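PDB 5KCK: anthranilate synthase component I from Streptococcus pneumoniae serotype 4, which has the two-part make-up of its enzyme family, an N-terminal region followed by a larger enzyme-family region. Local coordinates for residues N312-G315 / R316-T320; L306-L309 / G310-D313; F73-E76 / V77-S81; E381-T384 / E385-V389. One frame throughout, in Å; residues are numbered along the deposited sequence. Where two conformers were deposited one is given.

Contact 1: residues N312-G315 / R316-T320; sequences NDIG and RISET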
loop_
_atom_site.group_PDB
_atom_site.type_symbol
_atom_site.label_atom_id
_atom_site.label_comp_id
_atom_site.label_asym_id
_atom_site.label_seq_id
_atom_site.Cartn_x
_atom_site.Cartn_y
_atom_site.Cartn_z
ATOM N N ASN A 312 30.748 3.435 -17.057
ATOM C CA ASN A 312 32.064 4.044 -16.892
ATOM C C ASN A 312 32.230 4.675 -15.507
ATOM O O ASN A 312 33.286 4.524 -14.881
ATOM C CB ASN A 312 32.317 5.076 -17.991
ATOM C CG ASN A 312 33.670 5.773 -17.839
ATOM O OD1 ASN A 312 33.737 6.975 -17.562
ATOM N ND2 ASN A 312 34.752 5.015 -18.001
ATOM N N ASP A 313 31.211 5.393 -15.016
ATOM C CA ASP A 313 31.297 5.984 -13.678
ATOM C C ASP A 313 31.570 4.916 -12.628
ATOM O O ASP A 313 32.499 5.040 -11.822
ATOM C CB ASP A 313 30.010 6.748 -13.337
ATOM C CG ASP A 313 29.894 8.081 -14.075
ATOM O OD1 ASP A 313 30.916 8.565 -14.615
ATOM O OD2 ASP A 313 28.776 8.653 -14.108
ATOM N N ILE A 314 30.773 3.845 -12.636
ATOM C CA ILE A 314 30.964 2.753 -11.689
ATOM C C ILE A 314 32.302 2.059 -11.936
ATOM O O ILE A 314 33.026 1.718 -10.992
ATOM C CB ILE A 314 29.769 1.784 -11.782
ATOM C CG1 ILE A 314 28.513 2.464 -11.221
ATOM C CG2 ILE A 314 30.059 0.458 -11.075
ATOM C CD1 ILE A 314 27.248 1.610 -11.286
ATOM N N GLY A 315 32.672 1.882 -13.206
ATOM C CA GLY A 315 33.910 1.190 -13.526
ATOM C C GLY A 315 35.148 1.895 -13.004
ATOM O O GLY A 315 36.131 1.244 -12.651
ATOM N N ARG A 316 35.114 3.229 -12.933
ATOM C CA ARG A 316 36.258 3.983 -12.425
ATOM C C ARG A 316 36.496 3.774 -10.932
ATOM O O ARG A 316 37.610 4.011 -10.464
ATOM C CB ARG A 316 36.078 5.480 -12.696
ATOM C CG ARG A 316 36.128 5.867 -14.170
ATOM C CD ARG A 316 36.381 7.370 -14.363
ATOM N NE ARG A 316 35.517 8.224 -13.545
ATOM C CZ ARG A 316 34.271 8.563 -13.874
ATOM N NH1 ARG A 316 33.734 8.109 -15.001
ATOM N NH2 ARG A 316 33.559 9.354 -13.079
ATOM N N ILE A 317 35.494 3.335 -10.173
ATOM C CA ILE A 317 35.633 3.208 -8.729
ATOM C C ILE A 317 35.424 1.779 -8.252
ATOM O O ILE A 317 35.241 1.554 -7.056
ATOM C CB ILE A 317 34.673 4.158 -7.987
ATOM C CG1 ILE A 317 33.228 3.821 -8.352
ATOM C CG2 ILE A 317 34.999 5.624 -8.297
ATOM C CD1 ILE A 317 32.197 4.550 -7.511
ATOM N N SER A 318 35.437 0.804 -9.157
ATOM C CA SER A 318 35.097 -0.561 -8.792
ATOM C C SER A 318 36.143 -1.535 -9.318
ATOM O O SER A 318 37.039 -1.171 -10.086
ATOM C CB SER A 318 33.716 -0.950 -9.347
ATOM O OG SER A 318 32.696 -0.098 -8.860
ATOM N N GLU A 319 36.039 -2.792 -8.893
ATOM C CA GLU A 319 36.742 -3.836 -9.626
ATOM C C GLU A 319 36.136 -3.905 -11.020
ATOM O O GLU A 319 34.922 -4.083 -11.168
ATOM C CB GLU A 319 36.648 -5.186 -8.917
ATOM C CG GLU A 319 37.759 -6.170 -9.324
ATOM C CD GLU A 319 37.531 -6.819 -10.684
ATOM O OE1 GLU A 319 36.654 -7.701 -10.788
ATOM O OE2 GLU A 319 38.227 -6.449 -11.651
ATOM N N THR A 320 36.982 -3.728 -12.035
ATOM C CA THR A 320 36.487 -3.482 -13.392
ATOM C C THR A 320 35.676 -4.646 -13.952
ATOM O O THR A 320 34.755 -4.429 -14.747
ATOM C CB THR A 320 37.647 -3.149 -14.333
ATOM O OG1 THR A 320 38.648 -4.171 -14.248
ATOM C CG2 THR A 320 38.249 -1.794 -13.981
#
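R316 N donates to N312 O at 3.0 Å, an i to i+4 bond from the last turn of helix 297-316, beyond which the chain runs into the loop ahead of strand 324-333. This is a helix C-terminus, where carbonyls that lack a further helical turn take other donors. The change is plain at I314 O: I317 N reaches it over 3.1 Å, and the hydroxyl S318 OG donates to it over 2.8 Å. The two donors approach from opposite faces of the carbonyl plane, neither of them on a lone pair, so the oxygen is gripped from both sides. S318 can do this because OG lies beside its own backbone N (chi1 -59°), which turns the hydroxyl back to the helix and sets it against I314 CG2.

On another flank R316 folds back over the final turn, its chain bent at chi3 (-48°). D313 lies alongside, pointing the same way, and its carboxylate stands nearly perpendicular to the guanidinium, 87° between planes. The salt bridge uses the anti lone pair of D313 OD1 toward R316 NH1, 2.9 Å away, with R316 NH2 adding a weak bond to the same oxygen. NH2 also makes a weak bond to A360 O, at helix 354-361. At the guanidinium edge, N312 OD1 meets R316 NH1 at 2.8 Å, a weak, bent bond.

Contact 2: residues L306-L309 / G310-D313; sequences LVDL and GRND
R311 reaches back along helix 297-316 to D308, one turn earlier, and its side chain can be followed outward. CB rests over the carbonyl oxygens of V307 and D308, 3.7 Å from each O. CG comes closer to V307 O, at 3.5 Å. CD is nearer D308 OD1, 3.7 Å away, than V307 O, and has V307 CG1 beside it. A bend at chi3 (59°) turns the chain toward the aspartate, and R311 CZ comes to 4.0 Å from D308 OD1. R311 NH1 then closes the salt bridge with D308 OD1 at 2.8 Å. The oxygen lies in the guanidinium plane, at its edge, whereas the nitrogen stands above the carboxylate plane; the planes are 67° apart.

This is an i to i+3 ion pair on the exposed side of an alpha-helix, laid over regular i to i+4 backbone bonds. R311 N donates to V307 O at 2.9 Å, so the carbonyl that CG packs against is already tied into the helix. L309 CG lies 4.0 Å from D313 OD2, while the charge of D313 is answered by R316. V307 packs on Y328 and S342, and R311 on V325 and V344, joining the helix to strands 324-333 and 338-347.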
loop_
_atom_site.group_PDB
_atom_site.type_symbol
_atom_site.label_atom_id
_atom_site.label_comp_id
_atom_site.label_asym_id
_atom_site.label_seq_id
_atom_site.Cartn_x
_atom_site.Cartn_y
_atom_site.Cartn_z
ATOM N N LEU A 306 23.120 6.807 -21.504
ATOM C CA LEU A 306 23.100 6.937 -20.051
ATOM C C LEU A 306 23.560 5.651 -19.378
ATOM O O LEU A 306 24.208 5.694 -18.328
ATOM C CB LEU A 306 21.702 7.318 -19.569
ATOM C CG LEU A 306 21.697 8.324 -18.427
ATOM C CD1 LEU A 306 22.108 9.702 -18.927
ATOM C CD2 LEU A 306 20.334 8.362 -17.774
ATOM N N VAL A 307 23.226 4.496 -19.959
ATOM C CA VAL A 307 23.725 3.235 -19.420
ATOM C C VAL A 307 25.245 3.206 -19.486
ATOM O O VAL A 307 25.921 2.862 -18.511
ATOM C CB VAL A 307 23.104 2.041 -20.166
ATOM C CG1 VAL A 307 23.683 0.727 -19.650
ATOM C CG2 VAL A 307 21.588 2.056 -20.018
ATOM N N ASP A 308 25.804 3.593 -20.632
ATOM C CA ASP A 308 27.253 3.580 -20.784
ATOM C C ASP A 308 27.928 4.596 -19.874
ATOM O O ASP A 308 29.046 4.358 -19.405
ATOM C CB ASP A 308 27.622 3.824 -22.244
ATOM C CG ASP A 308 27.296 2.629 -23.129
ATOM O OD1 ASP A 308 27.219 1.496 -22.598
ATOM O OD2 ASP A 308 27.120 2.822 -24.351
ATOM N N LEU A 309 27.273 5.725 -19.605
ATOM C CA LEU A 309 27.821 6.657 -18.631
ATOM C C LEU A 309 27.881 6.014 -17.254
ATOM O O LEU A 309 28.863 6.183 -16.521
ATOM C CB LEU A 309 26.990 7.943 -18.601
ATOM C CG LEU A 309 27.622 9.130 -17.861
ATOM C CD1 LEU A 309 28.812 9.682 -18.642
ATOM C CD2 LEU A 309 26.597 10.234 -17.572
ATOM N N GLY A 310 26.848 5.245 -16.897
ATOM C CA GLY A 310 26.843 4.577 -15.606
ATOM C C GLY A 310 27.875 3.466 -15.515
ATOM O O GLY A 310 28.519 3.291 -14.477
ATOM N N ARG A 311 28.034 2.695 -16.594
ATOM C CA ARG A 311 29.082 1.679 -16.641
ATOM C C ARG A 311 30.462 2.293 -16.420
ATOM O O ARG A 311 31.278 1.738 -15.676
ATOM C CB ARG A 311 29.044 0.926 -17.981
ATOM C CG ARG A 311 27.855 -0.010 -18.164
ATOM C CD ARG A 311 27.783 -0.613 -19.583
ATOM N NE ARG A 311 28.974 -1.383 -19.935
ATOM C CZ ARG A 311 29.672 -1.223 -21.057
ATOM N NH1 ARG A 311 29.303 -0.324 -21.966
ATOM N NH2 ARG A 311 30.743 -1.975 -21.275
ATOM N N ASN A 312 30.748 3.435 -17.057
ATOM C CA ASN A 312 32.064 4.044 -16.892
ATOM C C ASN A 312 32.230 4.675 -15.507
ATOM O O ASN A 312 33.286 4.524 -14.881
ATOM C CB ASN A 312 32.317 5.076 -17.991
ATOM C CG ASN A 312 33.670 5.773 -17.839
ATOM O OD1 ASN A 312 33.737 6.975 -17.562
ATOM N ND2 ASN A 312 34.752 5.015 -18.001
ATOM N N ASP A 313 31.211 5.393 -15.016
ATOM C CA ASP A 313 31.297 5.984 -13.678
ATOM C C ASP A 313 31.570 4.916 -12.628
ATOM O O ASP A 313 32.499 5.040 -11.822
ATOM C CB ASP A 313 30.010 6.748 -13.337
ATOM C CG ASP A 313 29.894 8.081 -14.075
ATOM O OD1 ASP A 313 30.916 8.565 -14.615
ATOM O OD2 ASP A 313 28.776 8.653 -14.108
#

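Contact 3: residues F73-E76 / V77-S81; sequences FLYE and VIHKS
V77 N bonds to F73 O, I78 N to L74 O and H79 N to Y75 O in successive i to i+4 steps, the last at 2.8 Å, as helix 70-78 runs to its end and the chain turns off at H79. The pairs F73-V77, L74-I78 and Y75-H79 also meet through their side chains. V77 puts its CG2 methyl over one face of the F73 ring, 3.8 Å from the centroid, a CH-pi contact displaced toward the rim. L74 CD1 meets I78 CG1 in apolar contact.

At the C-terminal end, Y75 and H79 lie alongside each other. Both carry CG anti to the backbone N (chi1 -169° and 176°), which sends the two rings the same way. H79 CB sits over the Y75 face, 3.9 Å from its centroid, as a second CH-pi contact. The planes are tilted by 23° and slid apart, so there is little ring overlap; instead Y75 OH stands over the centre of the imidazole. A water donates to both E76 O and H79 O, bridging the helix end.

F73 and V77 pack on strand 58-61, L74 and V77 on strand 50-55, and L74 and I78 on strand 121-126, laying the helix across adjoining strands of the large antiparallel sheet.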
loop_
_atom_site.group_PDB
_atom_site.type_symbol
_atom_site.label_atom_id
_atom_site.label_comp_id
_atom_site.label_asym_id
_atom_site.label_seq_id
_atom_site.Cartn_x
_atom_site.Cartn_y
_atom_site.Cartn_z
ATOM N N PHE A 73 35.337 15.062 5.131
ATOM C CA PHE A 73 34.964 15.298 6.520
ATOM C C PHE A 73 33.591 14.715 6.826
ATOM O O PHE A 73 33.400 14.074 7.865
ATOM C CB PHE A 73 34.988 16.796 6.838
ATOM C CG PHE A 73 34.751 17.104 8.297
ATOM C CD1 PHE A 73 35.730 16.835 9.245
ATOM C CD2 PHE A 73 33.545 17.650 8.719
ATOM C CE1 PHE A 73 35.515 17.113 10.596
ATOM C CE2 PHE A 73 33.322 17.936 10.061
ATOM C CZ PHE A 73 34.306 17.667 11.002
ATOM N N LEU A 74 32.623 14.929 5.935
ATOM C CA LEU A 74 31.289 14.402 6.179
ATOM C C LEU A 74 31.326 12.893 6.384
ATOM O O LEU A 74 30.702 12.368 7.314
ATOM C CB LEU A 74 30.361 14.761 5.024
ATOM C CG LEU A 74 28.974 14.129 5.089
ATOM C CD1 LEU A 74 28.118 14.850 6.114
ATOM C CD2 LEU A 74 28.317 14.109 3.704
ATOM N N TYR A 75 32.072 12.178 5.540
ATOM C CA TYR A 75 32.124 10.730 5.678
ATOM C C TYR A 75 32.794 10.332 6.981
ATOM O O TYR A 75 32.309 9.446 7.692
ATOM C CB TYR A 75 32.863 10.104 4.500
ATOM C CG TYR A 75 32.715 8.603 4.475
ATOM C CD1 TYR A 75 31.588 8.017 3.918
ATOM C CD2 TYR A 75 33.691 7.771 5.025
ATOM C CE1 TYR A 75 31.439 6.639 3.896
ATOM C CE2 TYR A 75 33.553 6.388 5.012
ATOM C CZ TYR A 75 32.418 5.830 4.442
ATOM O OH TYR A 75 32.246 4.470 4.408
ATOM N N GLU A 76 33.915 10.976 7.300
ATOM C CA GLU A 76 34.630 10.676 8.532
ATOM C C GLU A 76 33.743 10.864 9.761
ATOM O O GLU A 76 33.751 10.027 10.671
ATOM C CB GLU A 76 35.876 11.552 8.608
ATOM C CG GLU A 76 36.666 11.429 9.878
ATOM C CD GLU A 76 37.862 12.352 9.869
ATOM O OE1 GLU A 76 37.943 13.219 10.769
ATOM O OE2 GLU A 76 38.699 12.219 8.943
ATOM N N VAL A 77 32.948 11.937 9.795
ATOM C CA VAL A 77 32.088 12.177 10.952
ATOM C C VAL A 77 30.931 11.180 10.987
ATOM O O VAL A 77 30.517 10.725 12.060
ATOM C CB VAL A 77 31.581 13.631 10.945
ATOM C CG1 VAL A 77 30.363 13.783 11.861
ATOM C CG2 VAL A 77 32.694 14.574 11.373
ATOM N N ILE A 78 30.411 10.803 9.819
ATOM C CA ILE A 78 29.192 9.997 9.771
ATOM C C ILE A 78 29.482 8.516 9.987
ATOM O O ILE A 78 28.739 7.829 10.693
ATOM C CB ILE A 78 28.473 10.230 8.437
ATOM C CG1 ILE A 78 27.943 11.661 8.371
ATOM C CG2 ILE A 78 27.384 9.194 8.229
ATOM C CD1 ILE A 78 27.468 12.164 9.659
ATOM N N HIS A 79 30.549 8.005 9.377
ATOM C CA HIS A 79 30.776 6.568 9.288
ATOM C C HIS A 79 31.221 5.994 10.628
ATOM O O HIS A 79 32.170 6.492 11.240
ATOM C CB HIS A 79 31.836 6.292 8.222
ATOM C CG HIS A 79 32.232 4.854 8.113
ATOM N ND1 HIS A 79 31.321 3.846 7.882
ATOM C CD2 HIS A 79 33.444 4.257 8.182
ATOM C CE1 HIS A 79 31.954 2.688 7.823
ATOM N NE2 HIS A 79 33.243 2.910 8.003
ATOM N N LYS A 80 30.554 4.923 11.063
ATOM C CA LYS A 80 30.870 4.232 12.315
ATOM C C LYS A 80 31.106 2.753 12.021
ATOM O O LYS A 80 30.154 2.013 11.748
ATOM C CB LYS A 80 29.750 4.416 13.335
ATOM C CG LYS A 80 29.551 5.872 13.739
ATOM C CD LYS A 80 30.776 6.389 14.496
ATOM C CE LYS A 80 30.680 7.877 14.749
ATOM N NZ LYS A 80 31.785 8.381 15.594
ATOM N N SER A 81 32.374 2.329 12.115
ATOM C CA SER A 81 32.786 1.006 11.639
ATOM C C SER A 81 32.055 -0.123 12.357
ATOM O O SER A 81 31.640 -1.100 11.725
ATOM C CB SER A 81 34.298 0.835 11.808
ATOM O OG SER A 81 35.014 1.842 11.112
HETATM O O HOH W 1 34.819 7.425 10.553
#

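Contact 4: residues E381-T384 / E385-V389; sequences ELET and EKRGV
E383 and R387 meet in a two-pronged salt bridge just after helix 372-382. The grip is side-on: R387 NE donates to E383 OE1 at 2.9 Å and R387 NH2 to E383 OE2 at 2.8 Å, with nearly straight N-H paths of 160° and 168°. Both oxygens lie at the guanidinium edge, close to its plane. The carboxylate is twisted 38° against it, so OE1 is met on its syn side while OE2 is approached from above its plane. An extended R387 chain from CG to NE carries the group to the glutamate, and the two side chains cross at about a right angle.

Further partners of the two groups hold them in place. A water donates to E383 OE1 and, at 2.9 Å, to E385 O, tying the carboxylate to the backbone of the connecting loop. S215 OG, on strand 211-221, bonds E383 OE2, and V367 O receives R387 NH1. The ring of Y99 adds a cation-pi contact to R387.

Bonds from two different nitrogens to two different oxygens restrain both the position and the twist of the guanidinium. With both charged groups buried, their mutual neutralisation probably pays much of the cost of burial and favours both ionised forms.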
loop_
_atom_site.group_PDB
_atom_site.type_symbol
_atom_site.label_atom_id
_atom_site.label_comp_id
_atom_site.label_asym_id
_atom_site.label_seq_id
_atom_site.Cartn_x
_atom_site.Cartn_y
_atom_site.Cartn_z
ATOM N N GLU A 381 28.089 29.442 -19.048
ATOM C CA GLU A 381 28.213 30.580 -19.943
ATOM C C GLU A 381 26.855 31.080 -20.408
ATOM O O GLU A 381 26.743 32.235 -20.821
ATOM C CB GLU A 381 29.090 30.216 -21.152
ATOM C CG GLU A 381 30.547 29.927 -20.769
ATOM C CD GLU A 381 31.380 29.313 -21.897
ATOM O OE1 GLU A 381 30.847 29.052 -22.998
ATOM O OE2 GLU A 381 32.586 29.086 -21.669
ATOM N N LEU A 382 25.822 30.249 -20.306
ATOM C CA LEU A 382 24.476 30.565 -20.762
ATOM C C LEU A 382 23.505 30.855 -19.626
ATOM O O LEU A 382 22.798 31.861 -19.660
ATOM C CB LEU A 382 23.946 29.409 -21.615
ATOM C CG LEU A 382 24.828 29.109 -22.816
ATOM C CD1 LEU A 382 24.350 27.852 -23.516
ATOM C CD2 LEU A 382 24.821 30.299 -23.763
ATOM N N GLU A 383 23.430 29.994 -18.620
ATOM C CA GLU A 383 22.531 30.260 -17.505
ATOM C C GLU A 383 23.049 31.434 -16.684
ATOM O O GLU A 383 24.261 31.628 -16.541
ATOM C CB GLU A 383 22.374 29.016 -16.633
ATOM C CG GLU A 383 21.610 27.894 -17.327
ATOM C CD GLU A 383 21.336 26.711 -16.418
ATOM O OE1 GLU A 383 21.764 26.757 -15.242
ATOM O OE2 GLU A 383 20.689 25.737 -16.878
ATOM N N THR A 384 22.121 32.236 -16.166
ATOM C CA THR A 384 22.460 33.466 -15.468
ATOM C C THR A 384 22.283 33.366 -13.958
ATOM O O THR A 384 22.555 34.340 -13.252
ATOM C CB THR A 384 21.621 34.628 -16.015
ATOM O OG1 THR A 384 20.230 34.358 -15.802
ATOM C CG2 THR A 384 21.863 34.786 -17.502
ATOM N N GLU A 385 21.853 32.218 -13.446
ATOM C CA GLU A 385 21.662 32.009 -12.021
ATOM C C GLU A 385 22.363 30.727 -11.612
ATOM O O GLU A 385 22.263 29.713 -12.307
ATOM C CB GLU A 385 20.175 31.895 -11.650
ATOM C CG GLU A 385 19.329 33.118 -11.949
ATOM C CD GLU A 385 17.850 32.857 -11.697
ATOM O OE1 GLU A 385 17.195 32.230 -12.562
ATOM O OE2 GLU A 385 17.350 33.258 -10.624
ATOM N N LYS A 386 23.061 30.774 -10.480
ATOM C CA LYS A 386 23.623 29.566 -9.892
ATOM C C LYS A 386 22.518 28.536 -9.674
ATOM O O LYS A 386 21.425 28.865 -9.205
ATOM C CB LYS A 386 24.303 29.908 -8.567
ATOM C CG LYS A 386 24.902 28.738 -7.826
ATOM C CD LYS A 386 25.632 29.240 -6.595
ATOM C CE LYS A 386 26.226 28.093 -5.799
ATOM N NZ LYS A 386 26.635 28.569 -4.446
ATOM N N ARG A 387 22.804 27.284 -10.035
ATOM C CA ARG A 387 21.782 26.244 -9.947
ATOM C C ARG A 387 21.427 25.926 -8.502
ATOM O O ARG A 387 20.244 25.790 -8.168
ATOM C CB ARG A 387 22.243 24.984 -10.684
ATOM C CG ARG A 387 22.079 25.124 -12.184
ATOM C CD ARG A 387 22.527 23.905 -12.944
ATOM N NE ARG A 387 22.038 23.982 -14.316
ATOM C CZ ARG A 387 21.990 22.947 -15.141
ATOM N NH1 ARG A 387 22.410 21.757 -14.726
ATOM N NH2 ARG A 387 21.521 23.099 -16.373
ATOM N N GLY A 388 22.427 25.804 -7.632
ATOM C CA GLY A 388 22.133 25.546 -6.228
ATOM C C GLY A 388 21.654 24.125 -6.014
ATOM O O GLY A 388 22.292 23.156 -6.451
ATOM N N VAL A 389 20.516 23.989 -5.323
ATOM C CA VAL A 389 19.973 22.660 -5.033
ATOM C C VAL A 389 19.625 21.931 -6.326
ATOM O O VAL A 389 19.944 20.748 -6.496
ATOM C CB VAL A 389 18.747 22.761 -4.108
ATOM C CG1 VAL A 389 18.032 21.402 -4.026
ATOM C CG2 VAL A 389 19.157 23.248 -2.716
HETATM O O HOH W 2 20.230 27.909 -13.185
#

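Along the chain the order is contact 3, contact 2, contact 1, contact 4. Contacts 2 and 1 overlap on helix 297-316, sharing N312 and D313, with centres about 9 Å apart. Contact 3, on helix 70-78 in the N-terminal family region, is about 23 Å from contact 1 between centres. Contact 4 follows helix 372-382 and lies about 25 Å from contact 2 between centres. No touch links contact 3 or 4 to the others. Contact 2 lies inside a helix, contacts 1 and 3 where helices run out, contact 4 in the loop after one. Contacts 1, 2 and 3 pack on strands of the large antiparallel sheet, which draws on both family regions; contact 4 lies against strand 211-221 of another sheet.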